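PDB 5FQ8: outer membrane protein Omp121, which probably imports nutrients across the outer membrane of Bacteroides thetaiotaomicron as a TonB-dependent receptor. Local coordinates for residues 761-766 with 792-797; 739-744 with 754-759; 827-832 with 900-905; 765-770 with 892-897; 695-700 with 729-734. All coordinates share one frame; numbering follows the deposited sequence.

Contact 1 of 5, residues 761-766 with 792-797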
# COMPACT_ATOMS: atom_id res chain seq x y z
N VAL B 761 22.12 28.81 -17.98
CA VAL B 761 21.30 27.77 -17.38
C VAL B 761 20.49 28.36 -16.25
O VAL B 761 21.02 29.08 -15.40
CB VAL B 761 22.17 26.61 -16.89
CG1 VAL B 761 21.42 25.84 -15.88
CG2 VAL B 761 22.54 25.72 -18.02
N GLY B 762 19.20 28.06 -16.23
CA GLY B 762 18.37 28.45 -15.12
C GLY B 762 17.76 29.82 -15.21
O GLY B 762 17.74 30.55 -14.22
N VAL B 763 17.22 30.18 -16.38
CA VAL B 763 16.58 31.48 -16.53
C VAL B 763 15.22 31.47 -15.86
O VAL B 763 14.46 30.51 -15.98
CB VAL B 763 16.45 31.82 -18.02
CG1 VAL B 763 15.69 33.11 -18.19
CG2 VAL B 763 17.80 31.93 -18.63
N PHE B 764 14.89 32.55 -15.16
CA PHE B 764 13.60 32.69 -14.49
C PHE B 764 12.68 33.58 -15.31
O PHE B 764 13.11 34.59 -15.85
CB PHE B 764 13.74 33.31 -13.11
CG PHE B 764 14.11 32.36 -12.05
CD1 PHE B 764 13.15 31.69 -11.33
CD2 PHE B 764 15.43 32.15 -11.74
CE1 PHE B 764 13.48 30.84 -10.34
CE2 PHE B 764 15.78 31.31 -10.74
CZ PHE B 764 14.80 30.64 -10.03
N LYS B 765 11.41 33.19 -15.37
CA LYS B 765 10.33 34.03 -15.85
C LYS B 765 9.29 34.17 -14.75
O LYS B 765 9.03 33.23 -14.01
CB LYS B 765 9.68 33.45 -17.10
CG LYS B 765 10.55 33.45 -18.32
CD LYS B 765 9.80 32.94 -19.50
CE LYS B 765 10.61 32.99 -20.76
NZ LYS B 765 9.82 32.52 -21.93
N ALA B 766 8.71 35.35 -14.62
CA ALA B 766 7.74 35.60 -13.57
C ALA B 766 6.85 36.76 -13.98
O ALA B 766 7.21 37.55 -14.86
CB ALA B 766 8.44 35.88 -12.24
N PHE B 792 4.98 36.71 -19.26
CA PHE B 792 5.89 36.78 -18.14
C PHE B 792 7.20 37.39 -18.58
O PHE B 792 7.63 37.24 -19.73
CB PHE B 792 6.13 35.39 -17.57
CG PHE B 792 5.09 34.95 -16.61
CD1 PHE B 792 3.92 35.64 -16.47
CD2 PHE B 792 5.31 33.84 -15.83
CE1 PHE B 792 2.96 35.22 -15.58
CE2 PHE B 792 4.36 33.42 -14.93
CZ PHE B 792 3.19 34.11 -14.80
N GLY B 793 7.85 38.10 -17.67
CA GLY B 793 9.13 38.71 -17.95
C GLY B 793 10.29 37.85 -17.45
O GLY B 793 10.20 37.20 -16.42
N ILE B 794 11.37 37.85 -18.23
CA ILE B 794 12.62 37.27 -17.77
C ILE B 794 13.09 38.05 -16.56
O ILE B 794 13.02 39.28 -16.53
CB ILE B 794 13.67 37.29 -18.89
CG1 ILE B 794 13.21 36.43 -20.05
CG2 ILE B 794 14.97 36.75 -18.41
CD1 ILE B 794 14.25 36.21 -21.08
N CYS B 795 13.55 37.34 -15.53
CA CYS B 795 13.81 37.99 -14.25
C CYS B 795 15.14 37.58 -13.62
O CYS B 795 15.27 37.58 -12.40
CB CYS B 795 12.67 37.71 -13.27
SG CYS B 795 11.20 38.59 -13.64
N GLY B 796 16.13 37.28 -14.43
CA GLY B 796 17.41 36.86 -13.90
C GLY B 796 17.59 35.36 -14.01
O GLY B 796 16.70 34.62 -14.43
N ASP B 797 18.78 34.92 -13.63
CA ASP B 797 19.17 33.53 -13.74
C ASP B 797 19.52 32.99 -12.35
O ASP B 797 19.40 33.67 -11.34
CB ASP B 797 20.33 33.37 -14.72
CG ASP B 797 21.52 34.23 -14.38
OD1 ASP B 797 21.36 35.22 -13.64
OD2 ASP B 797 22.62 33.93 -14.87

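Contact 2 of 5, residues 739-744 with 754-759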
# COMPACT_ATOMS: atom_id res chain seq x y z
N GLY B 739 11.17 24.14 -30.18
CA GLY B 739 11.30 25.38 -29.45
C GLY B 739 12.68 25.52 -28.85
O GLY B 739 13.49 24.59 -28.83
N GLY B 740 12.97 26.71 -28.35
CA GLY B 740 14.29 26.87 -27.78
C GLY B 740 14.27 26.97 -26.28
O GLY B 740 15.12 27.62 -25.68
N ILE B 741 13.30 26.30 -25.65
CA ILE B 741 13.00 26.52 -24.24
C ILE B 741 12.54 25.20 -23.67
O ILE B 741 12.00 24.36 -24.38
CB ILE B 741 11.94 27.63 -24.09
CG1 ILE B 741 11.57 27.87 -22.65
CG2 ILE B 741 10.72 27.27 -24.85
CD1 ILE B 741 10.59 29.00 -22.48
N THR B 742 12.80 24.98 -22.38
CA THR B 742 12.40 23.75 -21.72
C THR B 742 12.44 23.94 -20.21
O THR B 742 13.39 24.50 -19.69
CB THR B 742 13.27 22.57 -22.14
OG1 THR B 742 12.73 21.37 -21.59
CG2 THR B 742 14.68 22.72 -21.67
N THR B 743 11.41 23.49 -19.53
CA THR B 743 11.30 23.72 -18.10
C THR B 743 12.26 22.83 -17.32
O THR B 743 12.41 21.65 -17.62
CB THR B 743 9.87 23.43 -17.65
OG1 THR B 743 8.95 24.11 -18.49
CG2 THR B 743 9.68 23.89 -16.24
N ILE B 744 12.90 23.41 -16.31
CA ILE B 744 13.70 22.67 -15.35
C ILE B 744 12.94 22.45 -14.05
O ILE B 744 13.00 21.37 -13.46
CB ILE B 744 15.04 23.38 -15.11
CG1 ILE B 744 15.92 23.27 -16.33
CG2 ILE B 744 15.76 22.79 -13.94
CD1 ILE B 744 17.16 24.09 -16.21
N TYR B 754 13.86 28.01 -16.41
CA TYR B 754 13.93 27.39 -17.72
C TYR B 754 15.37 27.09 -18.10
O TYR B 754 16.30 27.38 -17.36
CB TYR B 754 13.27 28.28 -18.77
CG TYR B 754 11.78 28.39 -18.59
CD1 TYR B 754 10.94 27.39 -19.07
CD2 TYR B 754 11.22 29.46 -17.91
CE1 TYR B 754 9.59 27.46 -18.88
CE2 TYR B 754 9.86 29.54 -17.74
CZ TYR B 754 9.05 28.53 -18.22
OH TYR B 754 7.69 28.59 -18.05
N ALA B 755 15.52 26.49 -19.27
CA ALA B 755 16.78 26.47 -20.01
C ALA B 755 16.45 26.95 -21.41
O ALA B 755 15.75 26.26 -22.15
CB ALA B 755 17.40 25.09 -20.03
N ILE B 756 16.93 28.13 -21.76
CA ILE B 756 16.59 28.79 -23.01
C ILE B 756 17.85 28.93 -23.85
O ILE B 756 18.95 29.02 -23.32
CB ILE B 756 15.95 30.15 -22.71
CG1 ILE B 756 14.93 30.00 -21.60
CG2 ILE B 756 15.28 30.70 -23.92
CD1 ILE B 756 14.19 31.26 -21.30
N THR B 757 17.68 28.97 -25.17
CA THR B 757 18.78 28.68 -26.09
C THR B 757 19.97 29.59 -25.86
O THR B 757 21.06 29.12 -25.52
CB THR B 757 18.31 28.75 -27.54
OG1 THR B 757 17.57 27.56 -27.85
CG2 THR B 757 19.48 28.81 -28.48
N GLY B 758 19.81 30.89 -26.06
CA GLY B 758 21.02 31.71 -26.00
C GLY B 758 21.26 32.36 -24.66
O GLY B 758 21.75 33.49 -24.60
N MET B 759 20.93 31.68 -23.58
CA MET B 759 20.88 32.24 -22.24
C MET B 759 21.53 31.30 -21.24
O MET B 759 21.74 30.12 -21.54
CB MET B 759 19.42 32.52 -21.84
CG MET B 759 18.59 33.20 -22.90
SD MET B 759 17.25 34.12 -22.17
CE MET B 759 18.15 35.19 -21.09

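Contact 3 of 5, residues 827-832 with 900-905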
# COMPACT_ATOMS: atom_id res chain seq x y z
N GLY B 827 22.68 36.52 -8.95
CA GLY B 827 21.68 35.51 -9.18
C GLY B 827 20.44 35.72 -8.34
O GLY B 827 20.31 36.67 -7.57
N VAL B 828 19.50 34.78 -8.49
CA VAL B 828 18.17 34.94 -7.92
C VAL B 828 17.59 33.56 -7.64
O VAL B 828 17.98 32.57 -8.25
CB VAL B 828 17.29 35.78 -8.87
CG1 VAL B 828 16.87 34.97 -10.06
CG2 VAL B 828 16.10 36.33 -8.16
N MET B 829 16.66 33.51 -6.70
CA MET B 829 16.03 32.26 -6.32
C MET B 829 14.61 32.55 -5.86
O MET B 829 14.34 33.61 -5.29
CB MET B 829 16.83 31.57 -5.21
CG MET B 829 16.84 32.35 -3.90
SD MET B 829 17.83 31.62 -2.60
CE MET B 829 17.30 29.94 -2.65
N TYR B 830 13.69 31.62 -6.12
CA TYR B 830 12.33 31.80 -5.62
C TYR B 830 12.29 31.58 -4.12
O TYR B 830 12.85 30.61 -3.61
CB TYR B 830 11.35 30.83 -6.28
CG TYR B 830 9.99 30.90 -5.59
CD1 TYR B 830 9.08 31.89 -5.93
CD2 TYR B 830 9.64 30.01 -4.58
CE1 TYR B 830 7.88 31.99 -5.30
CE2 TYR B 830 8.42 30.10 -3.94
CZ TYR B 830 7.54 31.10 -4.31
OH TYR B 830 6.32 31.23 -3.70
N SER B 831 11.58 32.45 -3.41
CA SER B 831 11.52 32.33 -1.96
C SER B 831 10.08 32.34 -1.47
O SER B 831 9.46 33.41 -1.41
CB SER B 831 12.30 33.45 -1.30
OG SER B 831 11.82 33.60 0.02
N ARG B 832 9.57 31.18 -1.05
CA ARG B 832 8.22 31.14 -0.48
C ARG B 832 8.17 31.76 0.90
O ARG B 832 7.09 32.08 1.39
CB ARG B 832 7.70 29.69 -0.43
CG ARG B 832 6.18 29.56 -0.28
CD ARG B 832 5.71 28.20 0.22
NE ARG B 832 4.25 28.15 0.32
CZ ARG B 832 3.57 28.35 1.44
NH1 ARG B 832 4.20 28.57 2.56
NH2 ARG B 832 2.26 28.33 1.44
N VAL B 900 14.23 36.36 -5.23
CA VAL B 900 15.04 37.04 -4.22
C VAL B 900 16.52 36.89 -4.56
O VAL B 900 16.95 35.85 -5.07
CB VAL B 900 14.72 36.47 -2.83
CG1 VAL B 900 15.76 36.87 -1.83
CG2 VAL B 900 13.36 36.94 -2.42
N ASP B 901 17.29 37.93 -4.27
CA ASP B 901 18.71 37.95 -4.56
C ASP B 901 19.44 36.85 -3.78
O ASP B 901 19.29 36.72 -2.57
CB ASP B 901 19.28 39.33 -4.21
CG ASP B 901 20.65 39.58 -4.82
OD1 ASP B 901 21.46 38.64 -4.93
OD2 ASP B 901 20.91 40.74 -5.17
N LYS B 902 20.27 36.10 -4.50
CA LYS B 902 21.01 34.95 -3.98
C LYS B 902 22.26 35.36 -3.21
O LYS B 902 22.85 34.51 -2.54
CB LYS B 902 21.39 34.05 -5.15
CG LYS B 902 20.99 32.60 -5.06
CD LYS B 902 21.32 31.89 -6.36
CE LYS B 902 21.62 30.40 -6.16
NZ LYS B 902 20.65 29.73 -5.26
N SER B 903 22.64 36.62 -3.27
CA SER B 903 23.95 37.05 -2.82
C SER B 903 24.05 37.05 -1.31
O SER B 903 23.07 37.33 -0.61
CB SER B 903 24.24 38.45 -3.36
OG SER B 903 24.28 38.45 -4.78
N TYR B 904 25.23 36.70 -0.80
CA TYR B 904 25.49 36.77 0.63
C TYR B 904 26.98 36.78 0.91
O TYR B 904 27.79 36.34 0.09
CB TYR B 904 24.80 35.62 1.40
CG TYR B 904 25.27 34.20 1.09
CD1 TYR B 904 26.44 33.69 1.64
CD2 TYR B 904 24.51 33.36 0.27
CE1 TYR B 904 26.85 32.41 1.37
CE2 TYR B 904 24.92 32.08 0.00
CZ TYR B 904 26.09 31.60 0.56
OH TYR B 904 26.49 30.32 0.29
N VAL B 905 27.33 37.35 2.06
CA VAL B 905 28.64 37.16 2.69
C VAL B 905 28.39 36.38 3.96
O VAL B 905 27.48 36.71 4.72
CB VAL B 905 29.36 38.48 3.01
CG1 VAL B 905 30.68 38.18 3.64
CG2 VAL B 905 29.59 39.33 1.77

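Contact 4 of 5, residues 765-770 with 892-897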
# COMPACT_ATOMS: atom_id res chain seq x y z
N LYS B 765 11.41 33.19 -15.37
CA LYS B 765 10.33 34.03 -15.85
C LYS B 765 9.29 34.17 -14.75
O LYS B 765 9.03 33.23 -14.01
CB LYS B 765 9.68 33.45 -17.10
CG LYS B 765 10.55 33.45 -18.32
CD LYS B 765 9.80 32.94 -19.50
CE LYS B 765 10.61 32.99 -20.76
NZ LYS B 765 9.82 32.52 -21.93
N ALA B 766 8.71 35.35 -14.62
CA ALA B 766 7.74 35.60 -13.57
C ALA B 766 6.85 36.76 -13.98
O ALA B 766 7.21 37.55 -14.86
CB ALA B 766 8.44 35.88 -12.24
N GLN B 767 5.69 36.86 -13.35
CA GLN B 767 4.72 37.88 -13.77
C GLN B 767 5.15 39.25 -13.28
O GLN B 767 5.38 39.46 -12.09
CB GLN B 767 3.31 37.54 -13.29
CG GLN B 767 3.07 37.48 -11.81
CD GLN B 767 1.68 37.92 -11.42
OE1 GLN B 767 0.83 38.12 -12.26
NE2 GLN B 767 1.45 38.07 -10.13
N VAL B 768 5.28 40.18 -14.22
CA VAL B 768 5.57 41.58 -13.96
C VAL B 768 4.35 42.38 -14.35
O VAL B 768 3.47 41.89 -15.06
CB VAL B 768 6.82 42.05 -14.72
CG1 VAL B 768 6.54 42.09 -16.19
CG2 VAL B 768 7.32 43.41 -14.20
N ALA B 769 4.28 43.62 -13.88
CA ALA B 769 3.13 44.43 -14.22
C ALA B 769 3.33 45.12 -15.57
O ALA B 769 4.44 45.26 -16.07
CB ALA B 769 2.86 45.47 -13.15
N GLU B 770 2.21 45.50 -16.16
CA GLU B 770 2.23 46.19 -17.45
C GLU B 770 2.72 47.62 -17.29
O GLU B 770 2.48 48.28 -16.27
CB GLU B 770 0.83 46.17 -18.06
CG GLU B 770 0.74 46.74 -19.46
CD GLU B 770 -0.66 46.83 -20.01
OE1 GLU B 770 -1.63 46.73 -19.23
OE2 GLU B 770 -0.80 46.99 -21.23
N SER B 892 4.08 46.45 -6.74
CA SER B 892 4.29 46.78 -8.14
C SER B 892 5.09 45.72 -8.87
O SER B 892 5.15 45.73 -10.10
CB SER B 892 4.99 48.12 -8.24
OG SER B 892 4.25 49.10 -7.54
N ASP B 893 5.67 44.78 -8.15
CA ASP B 893 6.51 43.79 -8.78
C ASP B 893 5.75 42.53 -9.16
O ASP B 893 6.26 41.75 -9.97
CB ASP B 893 7.65 43.41 -7.84
CG ASP B 893 8.82 44.31 -7.96
OD1 ASP B 893 9.08 44.83 -9.06
OD2 ASP B 893 9.50 44.49 -6.92
N MET B 894 4.57 42.32 -8.59
CA MET B 894 3.70 41.15 -8.85
C MET B 894 4.49 39.89 -8.48
O MET B 894 5.16 39.85 -7.44
CB MET B 894 3.17 41.17 -10.27
CG MET B 894 2.51 42.47 -10.64
SD MET B 894 1.17 42.33 -11.81
CE MET B 894 -0.21 42.39 -10.70
N GLY B 895 4.41 38.84 -9.29
CA GLY B 895 5.05 37.60 -8.93
C GLY B 895 6.56 37.72 -8.82
O GLY B 895 7.18 37.11 -7.95
N SER B 896 7.17 38.52 -9.70
CA SER B 896 8.62 38.65 -9.68
C SER B 896 9.14 39.16 -8.35
O SER B 896 10.31 38.96 -8.04
CB SER B 896 9.04 39.58 -10.79
OG SER B 896 8.46 40.84 -10.55
N CYS B 897 8.28 39.80 -7.55
CA CYS B 897 8.69 40.25 -6.22
C CYS B 897 9.31 39.13 -5.42
O CYS B 897 10.15 39.38 -4.55
CB CYS B 897 7.49 40.81 -5.47
SG CYS B 897 7.76 41.16 -3.75

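Contact 5 of 5, residues 695-700 with 729-734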
# COMPACT_ATOMS: atom_id res chain seq x y z
N GLY B 695 22.03 20.45 -27.42
CA GLY B 695 23.17 21.22 -27.87
C GLY B 695 24.23 21.32 -26.80
O GLY B 695 24.28 20.55 -25.85
N LYS B 696 25.10 22.30 -26.98
CA LYS B 696 26.21 22.54 -26.06
C LYS B 696 25.76 23.38 -24.88
O LYS B 696 25.15 24.43 -25.04
CB LYS B 696 27.35 23.24 -26.79
CG LYS B 696 27.94 22.43 -27.92
CD LYS B 696 28.87 23.24 -28.79
CE LYS B 696 29.38 22.38 -29.89
NZ LYS B 696 30.52 22.97 -30.58
N ILE B 697 26.08 22.90 -23.69
CA ILE B 697 26.02 23.69 -22.48
C ILE B 697 27.44 24.11 -22.14
O ILE B 697 28.30 23.25 -21.89
CB ILE B 697 25.37 22.91 -21.33
CG1 ILE B 697 24.07 22.30 -21.79
CG2 ILE B 697 25.12 23.82 -20.15
CD1 ILE B 697 22.95 23.24 -21.69
N ARG B 698 27.70 25.40 -22.16
CA ARG B 698 29.05 25.92 -22.04
C ARG B 698 29.27 26.50 -20.66
O ARG B 698 28.41 27.22 -20.13
CB ARG B 698 29.31 26.98 -23.11
CG ARG B 698 30.75 27.39 -23.21
CD ARG B 698 30.96 28.33 -24.34
NE ARG B 698 30.33 29.60 -24.06
CZ ARG B 698 30.16 30.56 -24.96
NH1 ARG B 698 30.58 30.38 -26.20
NH2 ARG B 698 29.59 31.69 -24.62
N ASN B 699 30.41 26.16 -20.07
CA ASN B 699 30.87 26.76 -18.82
C ASN B 699 32.30 27.26 -19.04
O ASN B 699 33.20 26.46 -19.32
CB ASN B 699 30.81 25.77 -17.66
CG ASN B 699 29.40 25.52 -17.20
OD1 ASN B 699 28.82 26.30 -16.46
ND2 ASN B 699 28.83 24.41 -17.64
N ARG B 700 32.49 28.56 -18.94
CA ARG B 700 33.79 29.22 -19.04
C ARG B 700 34.01 30.05 -17.79
O ARG B 700 33.07 30.60 -17.22
CB ARG B 700 33.88 30.17 -20.24
CG ARG B 700 33.91 29.55 -21.60
CD ARG B 700 34.29 30.59 -22.67
NE ARG B 700 33.72 31.91 -22.45
CZ ARG B 700 33.62 32.85 -23.39
NH1 ARG B 700 34.04 32.59 -24.62
NH2 ARG B 700 33.09 34.03 -23.10
N SER B 729 28.09 30.83 -17.67
CA SER B 729 27.21 29.73 -18.07
C SER B 729 26.42 30.12 -19.30
O SER B 729 25.86 31.21 -19.36
CB SER B 729 26.24 29.39 -16.94
OG SER B 729 25.42 28.30 -17.28
N LYS B 730 26.35 29.22 -20.27
CA LYS B 730 25.51 29.51 -21.43
C LYS B 730 25.13 28.22 -22.13
O LYS B 730 25.98 27.58 -22.74
CB LYS B 730 26.22 30.45 -22.39
CG LYS B 730 25.37 30.90 -23.57
CD LYS B 730 26.22 31.65 -24.59
CE LYS B 730 25.40 32.66 -25.37
NZ LYS B 730 26.09 33.11 -26.59
N VAL B 731 23.85 27.84 -22.03
CA VAL B 731 23.26 26.94 -23.00
C VAL B 731 23.49 27.53 -24.37
O VAL B 731 23.25 28.72 -24.57
CB VAL B 731 21.77 26.76 -22.72
CG1 VAL B 731 21.18 25.68 -23.62
CG2 VAL B 731 21.53 26.44 -21.28
N ILE B 732 23.99 26.75 -25.31
CA ILE B 732 24.30 27.28 -26.63
C ILE B 732 23.16 27.07 -27.61
O ILE B 732 22.75 27.99 -28.31
CB ILE B 732 25.63 26.70 -27.16
CG1 ILE B 732 26.80 27.47 -26.55
CG2 ILE B 732 25.69 26.82 -28.66
CD1 ILE B 732 28.10 27.24 -27.25
N SER B 733 22.61 25.86 -27.66
CA SER B 733 21.43 25.62 -28.46
C SER B 733 20.62 24.51 -27.83
O SER B 733 21.17 23.60 -27.21
CB SER B 733 21.77 25.27 -29.91
OG SER B 733 22.58 24.11 -29.96
N LEU B 734 19.31 24.61 -27.96
CA LEU B 734 18.39 23.54 -27.68
C LEU B 734 17.65 23.24 -28.96
O LEU B 734 17.18 24.17 -29.62
CB LEU B 734 17.42 23.92 -26.57
CG LEU B 734 18.03 23.91 -25.17
CD1 LEU B 734 17.06 24.46 -24.20
CD2 LEU B 734 18.42 22.51 -24.78
O HOH W 1 26.10 26.41 -15.72

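Contact 1 of 5, residues 761-766 with 792-797
Four main-chain hydrogen bonds run between 761-766 and 792-797, which lie antiparallel at one edge of a small four-stranded sheet. Phe764 N donates to Gly796 O over 2.8 Å, almost along the C=O axis and with 164° at the hydrogen. The return bond, from Cys795 N to Phe764 O, comes from above the carbonyl plane, and Ala766 and Gly793 exchange a further pair. Phe764 places CG anti to its carbonyl carbon (chi1 -82°), so Gly796 O sits in the plane of the ring, at its edge, 3.5 Å from Phe764 CB. Phe792 has the same first torsion (chi1 -84°) but presents a face: Ala766 C lies beneath it, offset to the rim, 3.6 Å from Phe792 CG. An alanine at Phe792 would remove this aromatic cover and would probably leave the peptide of Ala766 less shielded and the end of the short pairing less firmly held. On the face carrying Lys765 and Ile794, Val763 CG1, anti to its backbone N, meets Ile794 CG2 at 3.7 Å as the two side chains cross obliquely. Lys765 makes its close side-chain contact through CB, 4.1 Å from Phe792 CB; beyond it the extended chain runs off to a cation-pi contact with Tyr754. Cys795 SG rests against Ala766 CB at 4.1 Å, and both pack on Leu899. The chemistry is therefore divided: four peptide bonds hold the register, while side-chain carbons pack beside them, Phe792 alone laying a face on a peptide.

Contact 2 of 5, residues 739-744 with 754-759
Tyr754 is the side chain to trace here. Its CB lies 3.9 Å from Thr742 O, close to where the two strands are laced together. CG stands anti to the carbonyl carbon (chi1 -68°), and from there the ring passes under Ile741, the two side chains crossing obliquely. Tyr754 CD1 meets Ile741 CG1 at 3.7 Å. Ile741 CD1 sits over one face of the ring, 4.1 Å from the centroid of Tyr754, a CH-pi contact displaced to the rim; Ile741 reaches it because CG1 is anti to N and the chain continues straight. Further out, CE1 of Tyr754 comes within 3.4 Å of Thr743 OG1, whose side chain runs alongside and points the same way. At the tip, OH hydrogen-bonds a polar side chain of another protein chain, and the ring also takes a cation-pi contact from Lys765. Thr743 for its part packs on the backbone of the bound peptide. Behind the ring, Ala755 N donates to Thr742 O at 2.9 Å, in the carbonyl plane; the return bond from Thr742 N is weak. Gly740 O closes the open end, taking a weak bond from Thr757 N and one from Thr757 OG1, which arrives on a lone pair at 3.3 Å. On the side of Thr742 and Ala755, Ile744 CD1 folds back to Ala755 CB at 4.0 Å. Two neighbouring strands joined by a short connection make a beta hairpin, 741-746 with 752-756, the first two strands of a four-stranded antiparallel meander.

Contact 3 of 5, residues 827-832 with 900-905
Three main-chain hydrogen bonds form the first shell. Val900 and Met829 are a hydrogen-bonded antiparallel pair: Val900 N donates to Met829 O at 2.8 Å, Met829 N to Val900 O at 2.9 Å, both in the plane of the accepting carbonyl. The third, Lys902 N to Gly827 O at 3.1 Å, is straight at the hydrogen (169°) but reaches the oxygen from well above the carbonyl plane, as the chain leaves the regular strand. Side chains fill in around these bonds. Val900 CG2 meets Ser831 CB at 3.8 Å, Val828 CG2 lies against Val900 O and N, and Met829, bent at chi3, brings SD to 4.1 Å from Lys902 CG, the two chains crossing at about a right angle.

The second shell fixes the departure at Lys902. Asp901 OD1 takes Ser903 N at 2.9 Å, an Asx turn, and Ser903 OG at 2.8 Å on its syn lone pair; Ser903 OG is also hydrogen-bonded to Gly826 N, tying the turn back to the residue ahead of Gly827. At the other end Ser831 is the N-cap of helix 832-839, its OG bonded to Lys834 N. With two donors gripping one oxygen, the carboxylate of Asp901 is probably stabilised in its charged form, and the turn is likely to fix the shape of the break in strand 899-915.

Contact 4 of 5, residues 765-770 with 892-897
The run 892-897 is a set of 3-10 turns between helix 880-889 and strand 899-915. Residues 765-770 pass across it as the chain leaves strand 763-766. Gln767 and Met894 carry the crossing and lie at about a right angle to each other. Gln767 puts CG in the crowded position between N and the carbonyl carbon (chi1 63°), which sets that methylene 3.5 Å from Gly895 CA. A CB on Gly895 would collide with it, so the glycine is what lets the side chain lie this close. Beyond CG the chain bends, and Gln767 CD comes to 3.8 Å from Met894 CB. An alanine at Gln767 would take away everything beyond CB, and would probably loosen the packing over Gly895 and Met894 while leaving the main-chain tie intact. That tie is Ser896 N to Gln767 O, 3.1 Å and fairly straight (161°), with the N-H arriving from above the carbonyl plane. Ser896 is itself held within the turn: its OG, between N and the carbonyl carbon, donates to Asp893 O on a lone pair, so the residue that binds Gln767 is braced by its own loop. Ala766 adds its methyl, CB, against Ser896 CA at 3.8 Å. Met894 has CG beside its backbone N and then turns at both chi2 and chi3, which swings the thioether away from Gln767 and along the chain to Ala769. Glu770, next in line, is salt-bridged to Lys862. The thioether finishes with Met894 SD lodged 3.8 Å from Ala769 CB.

Contact 5 of 5, residues 695-700 with 729-734
Arg698 and Lys730 both set CG anti to the backbone N (chi1 -170° and -175°), so their chains leave the sheet side by side, pointing the same way. They belong to the beta hairpin 697-712 with 716-731, whose long strands are part of the receptor's barrel. Lys730 stays extended while Arg698 bends at chi3 (69°), laying NH2 3.4 Å from Lys730 CD. The arginine thus packs on methylenes, though Arg698 NH2 and Lys730 NZ, like charges, end 4.3 Å apart and probably repel somewhat. Arg698 NH1 also borders Ile732 CD1, which crosses it obliquely.

Beneath these side chains the two residues form a hydrogen-bonded antiparallel pair: Arg698 N donates to Lys730 O at 2.8 Å from above the carbonyl plane, and Lys730 N returns to Arg698 O within it. Two residues along, Ile732 N donates to Lys696 O nearly along the C=O axis. Lys696 then touches with CB alone, 3.9 Å from Ile732 CB, before its extended chain leads off.

The other face holds Ile697, Val731, Asn699 and Ser729. Ile697 turns at both torsions so that CD1 reaches Val731 CG2 at 3.5 Å, and both residues also pack on Val761. Asn699 faces the interior: ND2 bonds Val91 O of the plug domain, and OD1 accepts from Asn727 ND2. That same OD1 accepts a water at 2.8 Å, and the water in turn hydrogen-bonds Ser729 OG, spanning the 4.0 Å between Asn699 OD1 and Ser729 OG.

Along the chain contact 5 comes first, then contacts 2 and 1; contacts 4 and 3 interlace, their segments alternating. Contacts 1 and 2, with centres about 10 Å apart, are built on one four-stranded antiparallel sheet in which 752-756 and 763-766 are neighbours. Contact 4 continues from strand 763-766, sharing Lys765 and Ala766 with contact 1, and its second segment leads within a few residues into contact 3. Contact 5 joins two barrel strands and contact 3 pairs a short strand with barrel strand 899-915; their centres lie about 23 Å apart. Val761 packs on contact 5 and Val828 on contact 1, so the small sheet is probably anchored to the barrel at more than one place.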